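Short-chain dehydrogenase/reductase SDR (Vibrio parahaemolyticus, PDB 3GUY) probably catalyses NAD(P)-dependent oxidation or reduction of a substrate not yet identified, as a Rossmann-fold member of the short-chain dehydrogenase/reductase family. Local coordinates at residues A15-L20 with D198-I203; Y29-S34 with R52-A57; G83-L88 with S141-V146; V126-T131 with I169-G174. The protein carries 2 engineered substitutions. One frame throughout, in Å; residues are numbered along the deposited sequence.

Contact 1 (A15-L20 with D198-I203)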
loop_
_atom_site.group_PDB
_atom_site.type_symbol
_atom_site.label_atom_id
_atom_site.label_comp_id
_atom_site.label_asym_id
_atom_site.label_seq_id
_atom_site.Cartn_x
_atom_site.Cartn_y
_atom_site.Cartn_z
ATOM N N ALA D 15 -5.859 -28.798 -5.058
ATOM C CA ALA D 15 -5.758 -30.235 -5.445
ATOM C C ALA D 15 -4.338 -30.548 -5.934
ATOM O O ALA D 15 -3.767 -31.605 -5.585
ATOM C CB ALA D 15 -6.791 -30.621 -6.550
ATOM N N GLU D 16 -3.772 -29.619 -6.722
ATOM C CA GLU D 16 -2.380 -29.775 -7.231
ATOM C C GLU D 16 -1.371 -29.701 -6.105
ATOM O O GLU D 16 -0.394 -30.438 -6.119
ATOM C CB GLU D 16 -2.065 -28.741 -8.300
ATOM C CG GLU D 16 -2.924 -28.915 -9.517
ATOM C CD GLU D 16 -2.929 -30.359 -10.035
ATOM O OE1 GLU D 16 -1.839 -30.965 -10.208
ATOM O OE2 GLU D 16 -4.043 -30.891 -10.244
ATOM N N LEU D 17 -1.608 -28.851 -5.104
ATOM C CA LEU D 17 -0.735 -28.851 -3.909
ATOM C C LEU D 17 -0.872 -30.190 -3.156
ATOM O O LEU D 17 0.112 -30.757 -2.662
ATOM C CB LEU D 17 -1.055 -27.679 -2.961
ATOM C CG LEU D 17 -0.407 -26.324 -3.263
ATOM C CD1 LEU D 17 -1.091 -25.228 -2.383
ATOM C CD2 LEU D 17 1.137 -26.315 -3.082
ATOM N N ALA D 18 -2.100 -30.707 -3.072
ATOM C CA ALA D 18 -2.292 -31.997 -2.409
ATOM C C ALA D 18 -1.374 -33.065 -3.058
ATOM O O ALA D 18 -0.677 -33.804 -2.360
ATOM C CB ALA D 18 -3.780 -32.426 -2.424
ATOM N N LYS D 19 -1.352 -33.100 -4.388
ATOM C CA LYS D 19 -0.584 -34.105 -5.125
ATOM C C LYS D 19 0.923 -33.997 -4.860
ATOM O O LYS D 19 1.586 -35.035 -4.677
ATOM C CB LYS D 19 -0.882 -34.015 -6.616
ATOM C CG LYS D 19 -2.295 -34.361 -6.917
ATOM C CD LYS D 19 -2.653 -34.062 -8.342
ATOM C CE LYS D 19 -4.081 -34.469 -8.627
ATOM N NZ LYS D 19 -4.375 -34.261 -10.078
ATOM N N LEU D 20 1.466 -32.771 -4.803
ATOM C CA LEU D 20 2.912 -32.590 -4.570
ATOM C C LEU D 20 3.302 -32.957 -3.137
ATOM O O LEU D 20 4.400 -33.514 -2.896
ATOM C CB LEU D 20 3.379 -31.152 -4.882
ATOM C CG LEU D 20 3.245 -30.558 -6.298
ATOM C CD1 LEU D 20 3.672 -29.084 -6.218
ATOM C CD2 LEU D 20 4.046 -31.271 -7.397
ATOM N N ASP D 198 1.579 -25.683 -12.377
ATOM C CA ASP D 198 2.857 -24.921 -12.336
ATOM C C ASP D 198 2.881 -23.949 -11.158
ATOM O O ASP D 198 3.898 -23.854 -10.455
ATOM C CB ASP D 198 3.139 -24.198 -13.654
ATOM C CG ASP D 198 3.352 -25.176 -14.822
ATOM O OD1 ASP D 198 3.736 -26.340 -14.560
ATOM O OD2 ASP D 198 3.131 -24.766 -15.979
ATOM N N ALA D 199 1.760 -23.270 -10.907
ATOM C CA ALA D 199 1.638 -22.415 -9.681
ATOM C C ALA D 199 1.944 -23.198 -8.436
ATOM O O ALA D 199 2.714 -22.756 -7.551
ATOM C CB ALA D 199 0.219 -21.801 -9.568
ATOM N N ALA D 200 1.370 -24.410 -8.363
ATOM C CA ALA D 200 1.525 -25.240 -7.166
ATOM C C ALA D 200 2.991 -25.648 -7.026
ATOM O O ALA D 200 3.496 -25.679 -5.921
ATOM C CB ALA D 200 0.615 -26.468 -7.210
ATOM N N LEU D 201 3.662 -25.920 -8.154
ATOM C CA LEU D 201 5.105 -26.307 -8.128
ATOM C C LEU D 201 5.963 -25.183 -7.534
ATOM O O LEU D 201 6.755 -25.401 -6.651
ATOM C CB LEU D 201 5.622 -26.693 -9.536
ATOM C CG LEU D 201 5.670 -28.203 -9.881
ATOM C CD1 LEU D 201 6.048 -28.475 -11.383
ATOM C CD2 LEU D 201 6.636 -28.939 -8.935
ATOM N N MET D 202 5.741 -23.964 -8.002
ATOM C CA MET D 202 6.451 -22.771 -7.475
ATOM C C MET D 202 6.159 -22.443 -6.025
ATOM O O MET D 202 7.095 -22.073 -5.260
ATOM C CB MET D 202 6.154 -21.554 -8.371
ATOM C CG MET D 202 6.841 -21.677 -9.732
ATOM S SD MET D 202 6.741 -20.296 -10.867
ATOM C CE MET D 202 5.166 -20.599 -11.552
ATOM N N ILE D 203 4.892 -22.558 -5.625
ATOM C CA ILE D 203 4.469 -22.255 -4.254
ATOM C C ILE D 203 5.079 -23.292 -3.334
ATOM O O ILE D 203 5.709 -22.956 -2.331
ATOM C CB ILE D 203 2.925 -22.204 -4.081
ATOM C CG1 ILE D 203 2.349 -20.980 -4.823
ATOM C CG2 ILE D 203 2.543 -22.133 -2.579
ATOM C CD1 ILE D 203 0.848 -20.988 -5.165
#

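Contact 2 (Y29-S34 with R52-A57). Engineered in segment 52-57: Arg54 (natural residue Cys).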
loop_
_atom_site.group_PDB
_atom_site.type_symbol
_atom_site.label_atom_id
_atom_site.label_comp_id
_atom_site.label_asym_id
_atom_site.label_seq_id
_atom_site.Cartn_x
_atom_site.Cartn_y
_atom_site.Cartn_z
ATOM N N TYR D 29 -5.062 -34.112 4.659
ATOM C CA TYR D 29 -6.514 -34.124 4.885
ATOM C C TYR D 29 -7.166 -33.032 4.030
ATOM O O TYR D 29 -6.839 -31.857 4.162
ATOM C CB TYR D 29 -6.809 -33.876 6.353
ATOM C CG TYR D 29 -8.237 -34.228 6.735
ATOM C CD1 TYR D 29 -8.576 -35.537 7.153
ATOM C CD2 TYR D 29 -9.245 -33.281 6.660
ATOM C CE1 TYR D 29 -9.876 -35.864 7.500
ATOM C CE2 TYR D 29 -10.555 -33.601 7.015
ATOM C CZ TYR D 29 -10.865 -34.891 7.437
ATOM O OH TYR D 29 -12.174 -35.172 7.775
ATOM N N LEU D 30 -8.035 -33.431 3.110
ATOM C CA LEU D 30 -8.571 -32.541 2.110
ATOM C C LEU D 30 -10.033 -32.129 2.375
ATOM O O LEU D 30 -10.892 -32.962 2.735
ATOM C CB LEU D 30 -8.469 -33.157 0.728
ATOM C CG LEU D 30 -7.092 -33.667 0.270
ATOM C CD1 LEU D 30 -7.091 -33.722 -1.231
ATOM C CD2 LEU D 30 -5.906 -32.860 0.750
ATOM N N THR D 31 -10.317 -30.832 2.200
ATOM C CA THR D 31 -11.682 -30.364 2.336
ATOM C C THR D 31 -12.063 -29.541 1.095
ATOM O O THR D 31 -11.210 -28.965 0.397
ATOM C CB THR D 31 -11.943 -29.623 3.686
ATOM O OG1 THR D 31 -13.361 -29.538 3.902
ATOM C CG2 THR D 31 -11.359 -28.200 3.682
ATOM N N GLY D 32 -13.346 -29.557 0.799
ATOM C CA GLY D 32 -13.931 -28.848 -0.353
ATOM C C GLY D 32 -15.430 -28.932 -0.190
ATOM O O GLY D 32 -15.920 -29.473 0.820
ATOM N N ARG D 33 -16.178 -28.438 -1.175
ATOM C CA ARG D 33 -17.641 -28.443 -1.040
ATOM C C ARG D 33 -18.241 -29.763 -1.513
ATOM O O ARG D 33 -19.240 -30.198 -0.952
ATOM C CB ARG D 33 -18.299 -27.195 -1.659
ATOM C CG ARG D 33 -18.193 -25.940 -0.701
ATOM C CD ARG D 33 -19.287 -24.859 -0.904
ATOM N NE ARG D 33 -19.706 -24.686 -2.307
ATOM C CZ ARG D 33 -19.012 -24.043 -3.252
ATOM N NH1 ARG D 33 -17.830 -23.507 -2.986
ATOM N NH2 ARG D 33 -19.497 -23.941 -4.489
ATOM N N SER D 34 -17.572 -30.421 -2.458
ATOM C CA SER D 34 -18.049 -31.634 -3.114
ATOM C C SER D 34 -17.291 -32.910 -2.745
ATOM O O SER D 34 -16.191 -33.135 -3.225
ATOM C CB SER D 34 -17.944 -31.446 -4.624
ATOM O OG SER D 34 -18.419 -32.577 -5.307
ATOM N N ARG D 52 -13.163 -34.378 3.807
ATOM C CA ARG D 52 -14.515 -34.125 4.283
ATOM C C ARG D 52 -15.083 -32.909 3.577
ATOM O O ARG D 52 -14.448 -31.856 3.558
ATOM C CB ARG D 52 -14.477 -33.873 5.770
ATOM C CG ARG D 52 -15.820 -33.912 6.420
ATOM C CD ARG D 52 -15.665 -33.746 7.873
ATOM N NE ARG D 52 -16.951 -33.758 8.564
ATOM C CZ ARG D 52 -17.115 -33.432 9.841
ATOM N NH1 ARG D 52 -16.092 -33.029 10.587
ATOM N NH2 ARG D 52 -18.325 -33.484 10.372
ATOM N N ALA D 53 -16.253 -33.074 2.978
ATOM C CA ALA D 53 -16.980 -31.963 2.371
ATOM C C ALA D 53 -17.417 -31.020 3.455
ATOM O O ALA D 53 -18.049 -31.457 4.427
ATOM C CB ALA D 53 -18.206 -32.486 1.613
ATOM N N ARG D 54 -17.105 -29.723 3.309
ATOM C CA ARG D 54 -17.526 -28.717 4.265
ATOM C C ARG D 54 -17.865 -27.408 3.549
ATOM O O ARG D 54 -17.272 -27.091 2.521
ATOM C CB ARG D 54 -16.426 -28.412 5.278
ATOM C CG ARG D 54 -15.800 -29.590 6.028
ATOM C CD ARG D 54 -16.383 -29.811 7.373
ATOM N NE ARG D 54 -17.710 -30.400 7.279
ATOM C CZ ARG D 54 -18.588 -30.467 8.283
ATOM N NH1 ARG D 54 -19.751 -31.050 8.083
ATOM N NH2 ARG D 54 -18.315 -29.958 9.476
ATOM N N ASP D 55 -18.850 -26.694 4.090
ATOM C CA ASP D 55 -19.112 -25.300 3.743
ATOM C C ASP D 55 -18.388 -24.435 4.765
ATOM O O ASP D 55 -18.848 -24.274 5.885
ATOM C CB ASP D 55 -20.631 -25.002 3.776
ATOM C CG ASP D 55 -20.966 -23.544 3.394
ATOM O OD1 ASP D 55 -20.038 -22.737 3.081
ATOM O OD2 ASP D 55 -22.179 -23.201 3.429
ATOM N N LEU D 56 -17.250 -23.875 4.370
ATOM C CA LEU D 56 -16.421 -23.085 5.276
ATOM C C LEU D 56 -17.092 -21.756 5.702
ATOM O O LEU D 56 -16.646 -21.112 6.646
ATOM C CB LEU D 56 -15.065 -22.807 4.622
ATOM C CG LEU D 56 -14.273 -24.085 4.275
ATOM C CD1 LEU D 56 -13.000 -23.750 3.522
ATOM C CD2 LEU D 56 -13.961 -24.920 5.513
ATOM N N ALA D 57 -18.160 -21.368 5.013
ATOM C CA ALA D 57 -18.929 -20.162 5.392
ATOM C C ALA D 57 -19.735 -20.391 6.661
ATOM O O ALA D 57 -20.281 -19.477 7.211
ATOM C CB ALA D 57 -19.845 -19.696 4.224
HETATM O O HOH W 1 -13.224 -33.533 9.809
HETATM O O HOH W 2 -14.477 -27.254 2.513
#

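Contact 3 (G83-L88 with S141-V146)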
loop_
_atom_site.group_PDB
_atom_site.type_symbol
_atom_site.label_atom_id
_atom_site.label_comp_id
_atom_site.label_asym_id
_atom_site.label_seq_id
_atom_site.Cartn_x
_atom_site.Cartn_y
_atom_site.Cartn_z
ATOM N N GLY D 83 -14.557 -16.495 -7.719
ATOM C CA GLY D 83 -14.524 -15.252 -8.434
ATOM C C GLY D 83 -15.913 -14.836 -8.822
ATOM O O GLY D 83 -16.842 -15.659 -8.930
ATOM N N TYR D 84 -16.072 -13.538 -9.003
ATOM C CA TYR D 84 -17.241 -13.008 -9.650
ATOM C C TYR D 84 -16.900 -11.609 -10.065
ATOM O O TYR D 84 -16.254 -10.877 -9.304
ATOM C CB TYR D 84 -18.434 -13.009 -8.709
ATOM C CG TYR D 84 -19.692 -12.391 -9.282
ATOM C CD1 TYR D 84 -20.384 -13.006 -10.328
ATOM C CD2 TYR D 84 -20.224 -11.236 -8.727
ATOM C CE1 TYR D 84 -21.588 -12.461 -10.823
ATOM C CE2 TYR D 84 -21.391 -10.690 -9.188
ATOM C CZ TYR D 84 -22.067 -11.290 -10.256
ATOM O OH TYR D 84 -23.205 -10.704 -10.677
ATOM N N PHE D 85 -17.334 -11.209 -11.257
ATOM C CA PHE D 85 -16.808 -9.987 -11.865
ATOM C C PHE D 85 -17.858 -9.199 -12.642
ATOM O O PHE D 85 -18.974 -9.669 -12.822
ATOM C CB PHE D 85 -15.695 -10.398 -12.787
ATOM C CG PHE D 85 -14.630 -11.210 -12.112
ATOM C CD1 PHE D 85 -13.702 -10.588 -11.307
ATOM C CD2 PHE D 85 -14.577 -12.593 -12.279
ATOM C CE1 PHE D 85 -12.707 -11.342 -10.671
ATOM C CE2 PHE D 85 -13.606 -13.348 -11.651
ATOM C CZ PHE D 85 -12.671 -12.721 -10.841
ATOM N N GLY D 86 -17.459 -8.016 -13.114
ATOM C CA GLY D 86 -18.300 -7.119 -13.906
ATOM C C GLY D 86 -18.346 -5.719 -13.288
ATOM O O GLY D 86 -18.001 -5.513 -12.126
ATOM N N LEU D 87 -18.815 -4.752 -14.066
ATOM C CA LEU D 87 -18.995 -3.408 -13.592
ATOM C C LEU D 87 -19.941 -3.472 -12.379
ATOM O O LEU D 87 -20.908 -4.260 -12.398
ATOM C CB LEU D 87 -19.609 -2.559 -14.701
ATOM C CG LEU D 87 -18.736 -2.128 -15.878
ATOM C CD1 LEU D 87 -19.617 -1.475 -16.969
ATOM C CD2 LEU D 87 -17.603 -1.182 -15.381
ATOM N N LEU D 88 -19.685 -2.656 -11.351
ATOM C CA LEU D 88 -20.416 -2.790 -10.091
ATOM C C LEU D 88 -21.964 -2.721 -10.298
ATOM O O LEU D 88 -22.710 -3.520 -9.725
ATOM C CB LEU D 88 -19.937 -1.769 -9.057
ATOM C CG LEU D 88 -20.586 -1.811 -7.665
ATOM C CD1 LEU D 88 -20.289 -3.149 -6.925
ATOM C CD2 LEU D 88 -20.136 -0.604 -6.763
ATOM N N SER D 141 -14.521 -5.044 -8.546
ATOM C CA SER D 141 -14.533 -4.228 -7.357
ATOM C C SER D 141 -14.835 -5.068 -6.090
ATOM O O SER D 141 -14.236 -4.839 -5.069
ATOM C CB SER D 141 -15.479 -3.066 -7.490
ATOM O OG SER D 141 -16.830 -3.461 -7.554
ATOM N N THR D 142 -15.819 -5.950 -6.159
ATOM C CA THR D 142 -16.197 -6.798 -5.001
ATOM C C THR D 142 -15.224 -7.954 -4.770
ATOM O O THR D 142 -15.070 -8.438 -3.635
ATOM C CB THR D 142 -17.601 -7.368 -5.184
ATOM O OG1 THR D 142 -17.674 -8.009 -6.484
ATOM C CG2 THR D 142 -18.656 -6.224 -5.066
ATOM N N TYR D 143 -14.598 -8.419 -5.848
ATOM C CA TYR D 143 -13.500 -9.401 -5.756
ATOM C C TYR D 143 -12.316 -8.807 -5.045
ATOM O O TYR D 143 -11.845 -9.390 -4.084
ATOM C CB TYR D 143 -13.053 -9.902 -7.108
ATOM C CG TYR D 143 -12.080 -11.054 -7.035
ATOM C CD1 TYR D 143 -12.461 -12.293 -6.499
ATOM C CD2 TYR D 143 -10.790 -10.908 -7.490
ATOM C CE1 TYR D 143 -11.566 -13.351 -6.414
ATOM C CE2 TYR D 143 -9.904 -11.975 -7.460
ATOM C CZ TYR D 143 -10.300 -13.197 -6.909
ATOM O OH TYR D 143 -9.424 -14.250 -6.839
ATOM N N CYS D 144 -11.901 -7.610 -5.465
ATOM C CA CYS D 144 -10.866 -6.907 -4.762
ATOM C C CYS D 144 -11.311 -6.683 -3.332
ATOM O O CYS D 144 -10.531 -6.879 -2.380
ATOM C CB CYS D 144 -10.528 -5.553 -5.427
ATOM S SG CYS D 144 -9.672 -5.681 -7.000
ATOM N N ALA D 145 -12.562 -6.283 -3.148
ATOM C CA ALA D 145 -13.028 -6.009 -1.791
ATOM C C ALA D 145 -12.769 -7.175 -0.850
ATOM O O ALA D 145 -12.142 -6.985 0.223
ATOM C CB ALA D 145 -14.497 -5.628 -1.788
ATOM N N VAL D 146 -13.218 -8.370 -1.242
ATOM C CA VAL D 146 -13.060 -9.598 -0.387
ATOM C C VAL D 146 -11.571 -10.070 -0.228
ATOM O O VAL D 146 -11.157 -10.541 0.839
ATOM C CB VAL D 146 -13.999 -10.747 -0.832
ATOM C CG1 VAL D 146 -15.492 -10.314 -0.749
ATOM C CG2 VAL D 146 -13.693 -11.286 -2.295
HETATM O O HOH W 3 -15.948 -8.379 -8.511
HETATM O O HOH W 4 -16.743 -3.884 -10.261
#

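Contact 4 (V126-T131 with I169-G174)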
loop_
_atom_site.group_PDB
_atom_site.type_symbol
_atom_site.label_atom_id
_atom_site.label_comp_id
_atom_site.label_asym_id
_atom_site.label_seq_id
_atom_site.Cartn_x
_atom_site.Cartn_y
_atom_site.Cartn_z
ATOM N N VAL D 126 -0.885 -21.252 5.551
ATOM C CA VAL D 126 -0.643 -20.693 4.251
ATOM C C VAL D 126 -1.962 -20.138 3.731
ATOM O O VAL D 126 -2.849 -20.879 3.288
ATOM C CB VAL D 126 -0.079 -21.715 3.268
ATOM C CG1 VAL D 126 0.114 -21.056 1.875
ATOM C CG2 VAL D 126 1.238 -22.344 3.815
ATOM N N MET D 127 -2.063 -18.815 3.727
ATOM C CA MET D 127 -3.283 -18.167 3.214
ATOM C C MET D 127 -3.156 -17.758 1.739
ATOM O O MET D 127 -2.436 -16.833 1.390
ATOM C CB MET D 127 -3.613 -16.989 4.110
ATOM C CG MET D 127 -3.898 -17.376 5.598
ATOM S SD MET D 127 -5.463 -18.309 5.914
ATOM C CE MET D 127 -6.520 -17.057 5.058
ATOM N N ILE D 128 -3.885 -18.428 0.853
ATOM C CA ILE D 128 -3.790 -18.103 -0.559
ATOM C C ILE D 128 -4.834 -17.057 -0.927
ATOM O O ILE D 128 -6.045 -17.250 -0.708
ATOM C CB ILE D 128 -3.898 -19.325 -1.451
ATOM C CG1 ILE D 128 -2.778 -20.336 -1.067
ATOM C CG2 ILE D 128 -3.813 -18.922 -2.913
ATOM C CD1 ILE D 128 -2.872 -21.591 -1.809
ATOM N N MET D 129 -4.354 -15.936 -1.468
ATOM C CA MET D 129 -5.234 -14.821 -1.781
ATOM C C MET D 129 -5.210 -14.662 -3.300
ATOM O O MET D 129 -5.543 -15.581 -4.032
ATOM C CB MET D 129 -4.817 -13.533 -0.986
ATOM C CG MET D 129 -5.236 -13.576 0.476
ATOM S SD MET D 129 -4.482 -12.416 1.587
ATOM C CE MET D 129 -2.865 -13.270 1.644
ATOM N N SER D 130 -4.790 -13.515 -3.787
ATOM C CA SER D 130 -4.796 -13.239 -5.214
ATOM C C SER D 130 -4.045 -11.935 -5.341
ATOM O O SER D 130 -3.902 -11.181 -4.338
ATOM C CB SER D 130 -6.230 -13.066 -5.736
ATOM O OG SER D 130 -6.251 -12.211 -6.870
ATOM N N THR D 131 -3.516 -11.670 -6.535
ATOM C CA THR D 131 -2.938 -10.347 -6.822
ATOM C C THR D 131 -3.991 -9.246 -6.676
ATOM O O THR D 131 -3.626 -8.108 -6.371
ATOM C CB THR D 131 -2.241 -10.283 -8.172
ATOM O OG1 THR D 131 -3.132 -10.703 -9.209
ATOM C CG2 THR D 131 -1.016 -11.236 -8.142
ATOM N N ILE D 169 1.720 -17.427 6.244
ATOM C CA ILE D 169 2.433 -17.271 4.949
ATOM C C ILE D 169 1.399 -16.761 3.948
ATOM O O ILE D 169 0.293 -17.299 3.855
ATOM C CB ILE D 169 3.028 -18.599 4.413
ATOM C CG1 ILE D 169 3.846 -19.330 5.503
ATOM C CG2 ILE D 169 3.855 -18.403 3.076
ATOM C CD1 ILE D 169 4.814 -18.516 6.144
ATOM N N ALA D 170 1.728 -15.649 3.298
ATOM C CA ALA D 170 0.776 -15.001 2.375
ATOM C C ALA D 170 1.188 -15.320 0.962
ATOM O O ALA D 170 2.326 -15.151 0.589
ATOM C CB ALA D 170 0.732 -13.476 2.601
ATOM N N VAL D 171 0.261 -15.810 0.172
ATOM C CA VAL D 171 0.537 -16.174 -1.200
ATOM C C VAL D 171 -0.463 -15.442 -2.081
ATOM O O VAL D 171 -1.665 -15.453 -1.773
ATOM C CB VAL D 171 0.347 -17.697 -1.418
ATOM C CG1 VAL D 171 0.722 -18.054 -2.829
ATOM C CG2 VAL D 171 1.129 -18.525 -0.321
ATOM N N TYR D 172 0.044 -14.818 -3.157
ATOM C CA TYR D 172 -0.748 -13.989 -4.067
ATOM C C TYR D 172 -0.551 -14.432 -5.499
ATOM O O TYR D 172 0.388 -13.983 -6.166
ATOM C CB TYR D 172 -0.376 -12.502 -3.961
ATOM C CG TYR D 172 -0.432 -11.930 -2.561
ATOM C CD1 TYR D 172 -1.610 -11.401 -2.041
ATOM C CD2 TYR D 172 0.676 -11.963 -1.740
ATOM C CE1 TYR D 172 -1.666 -10.873 -0.757
ATOM C CE2 TYR D 172 0.631 -11.437 -0.416
ATOM C CZ TYR D 172 -0.540 -10.878 0.047
ATOM O OH TYR D 172 -0.571 -10.408 1.339
ATOM N N PRO D 173 -1.392 -15.358 -5.970
ATOM C CA PRO D 173 -1.308 -15.747 -7.353
ATOM C C PRO D 173 -2.038 -14.788 -8.268
ATOM O O PRO D 173 -3.087 -14.231 -7.897
ATOM C CB PRO D 173 -1.992 -17.106 -7.401
ATOM C CG PRO D 173 -2.549 -17.348 -6.080
ATOM C CD PRO D 173 -2.168 -16.300 -5.143
ATOM N N GLY D 174 -1.529 -14.665 -9.488
ATOM C CA GLY D 174 -2.212 -13.882 -10.524
ATOM C C GLY D 174 -2.092 -14.612 -11.837
ATOM O O GLY D 174 -1.088 -15.263 -12.097
#

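Contact 1 (A15-L20 with D198-I203)
Helices 12-23 and 196-207 cross here, the axes of residues 15-20 and 198-203 approaching to 8.7 Å at a signed angle of -53°. No hydrogen bond passes between them, so the contact rests on van der Waals packing. Its centre is the methyl of Ala200, which points at the facing helix and lies 3.7 Å from Glu16 CB. Leu17 CG and Leu20 CD1 close in on the same methyl, each 4.1 Å from Ala200 CB. With Leu13, which also touches Ala200, they form the four-residue pocket of a knobs-into-holes contact, and the smallness of the knob fits the close backbones, Leu17 CA and Ala200 CA being 5.4 Å apart. Apolar carbon also meets backbone: Leu20 CD1 rests 3.4 Å from Ala200 O. To one side of Ala200, two leucine side chains cross almost at right angles, with Leu20 CD2 3.8 Å from Leu201 CD2. Charge stays within one helix, where the bent chain of Glu16 carries its carboxylate away from the interface and OE2 makes a weak salt bridge with Lys19 NZ. Beyond Leu201, Ile210 of the second subunit continues the packing. Both helices cover the same face of the central sheet, where Leu17 rests on Ile128 of strand 124-128 and Ile203 on Val171 of strand 167-174.

Contact 2 (Y29-S34 with R52-A57)
Two like-charged groups overlap beside this strand pair: Arg52 CZ sits 3.6 Å above the guanidinium plane of Arg54, over its centre. Arg54 is an engineered residue, Cys in the natural protein, so the overlap belongs to the construct. Its NE donates in the guanidinium plane to Ala53 O (3.1 Å, 165° at the hydrogen), which fixes the rotation of the group, while NH2 is bonded to Glu61 O and Gln64 OE1; these acceptors probably offset the repulsion. Across the strands, Thr31 holds its OG1 anti to the backbone N (chi1 -164°) and donates to Arg52 O over 2.6 Å, nearly along the C=O axis. Water 2 donates to that same OG1 and to Arg54 O, so one water links Thr31 to Arg54 across the segments. Two backbone hydrogen bonds also cross, Arg54 N to Gly32 O at 2.8 Å and Arg52 N to Leu30 O at 2.9 Å. Tyr29 runs alongside the extended Arg52 chain, its OH 3.3 Å from Arg52 CB, with ring and guanidinium planes nearly perpendicular at 88°. Water 1 joins Tyr29 OH to Arg52 NH1. The segments belong to the beta-alpha-beta unit of strand 28-32, helix 35-42 and strand 51-53, the last being one of the two outermost strands within the chain. Ser34 N-caps helix 35-42, onto which Leu30 packs, whereas Leu65 of helix 59-67 covers Thr31 and Arg54.

Contact 3 (G83-L88 with S141-V146)
Tyr143 leaves helix 141-160 with CG anti to the backbone N (chi1 -171°), which carries the ring toward the loop 83-88. Its CB lies 4.0 Å from Tyr84 O and also touches Phe85. CG and CD2 are both met by Phe85 CE1, each at 3.7 Å. Farther out, CD1 and CE1 both approach Gly83 CA, CE1 at 4.1 Å. The ring pair is T-shaped: the edge of Phe85 is turned to one face of Tyr143, with centroids 5.1 Å apart and planes at 60°. At the tip, the hydroxyl oxygen packs against Ser130. Tyr143 heads a YxxxK sequence, consistent with the catalytic tyrosine of this family, so the loop lines a probable active site. Water carries the polar joining. Water 3 accepts from Tyr143 N and donates to Thr142 OG1 and, over 2.6 Å, to Tyr84 O; water 4 accepts from Ser141 N and donates to Gly86 O. Thr142 OG1 is also hydrogen-bonded to Gln91 OE1. Loop carbonyls are thus tied through water to amides of the first helical turn. Leu88 CD1 adds apolar contact, 3.9 Å from Thr142 CG2. The loop runs from strand 75-78 towards helix 93-118, whose Leu99 touches Thr142, and Trp181 meets the Phe85 ring. On the side of Leu88, helix 141-160 of the third subunit approaches, its Glu160 accepting from Leu88 N.

Contact 4 (V126-T131 with I169-G174)
Ile169 O is gripped twice by strand 124-128: Met127 N donates to it at 2.8 Å, nearly along the C=O axis (173° at the oxygen), and Val126 CA adds a CA-H...O contact. The parallel pairing continues as Val171 N bonds to Met127 O, coming in from above the carbonyl plane. Next, Met129 N donates to Val171 O over 2.7 Å, the straightest bond of the set at 168°. Past the end of strand 124-128, Thr131 N donates to Pro173 O at 2.9 Å, and Ser130 CA adds a CA-H...O contact to that oxygen. One face of the sheet carries Val126, Ile128, Ile169 and Val171, with Val126 CG1 pressed on Val171 CG2 at 3.5 Å. Ile128 CG2 also touches Pro173 CG at 3.8 Å. Met129 runs beside Tyr172, its bent end (chi3 -74°) placing CE 3.6 Å from Tyr172 CE1. This is an oblique Met-aromatic contact, with SD 5.0 Å from the ring centroid. Ser130 O meets the same ring at its edge, 3.3 Å from Tyr172 CD1. The chemistry therefore changes along the pair, from an apolar core braced by backbone bonds to a polar end. There Ser130 N is buried without a partner, while Ser130 OG is bonded to Ala132 N. Ser130 touches Tyr143, consistent with the catalytic serine of this family; the bonds of Met129 N and Thr131 N, on either side of it, tie the backbone around this probable catalytic residue to strand 167-174.

Contact 4 is the core of the set, buried almost throughout and rich in backbone bonds; contacts 1, 2 and 3 are only partly buried. Contacts 2 and 4 each join parallel strands of one sheet through a beta-alpha-beta unit, but contact 2, at an edge strand, adds water bridges and arginines, one of them engineered, to a few backbone bonds, where contact 4 uses aliphatic side chains. Contact 1 has no hydrogen bond across its helices, is chiefly apolar and packs directly against contact 4. Contact 3 shares no strand with the others, yet its helix connects the two strands of contact 4, and contacts 3 and 4 meet where Tyr143 packs on Ser130. Contacts 1 and 3 both adjoin neighbouring subunits.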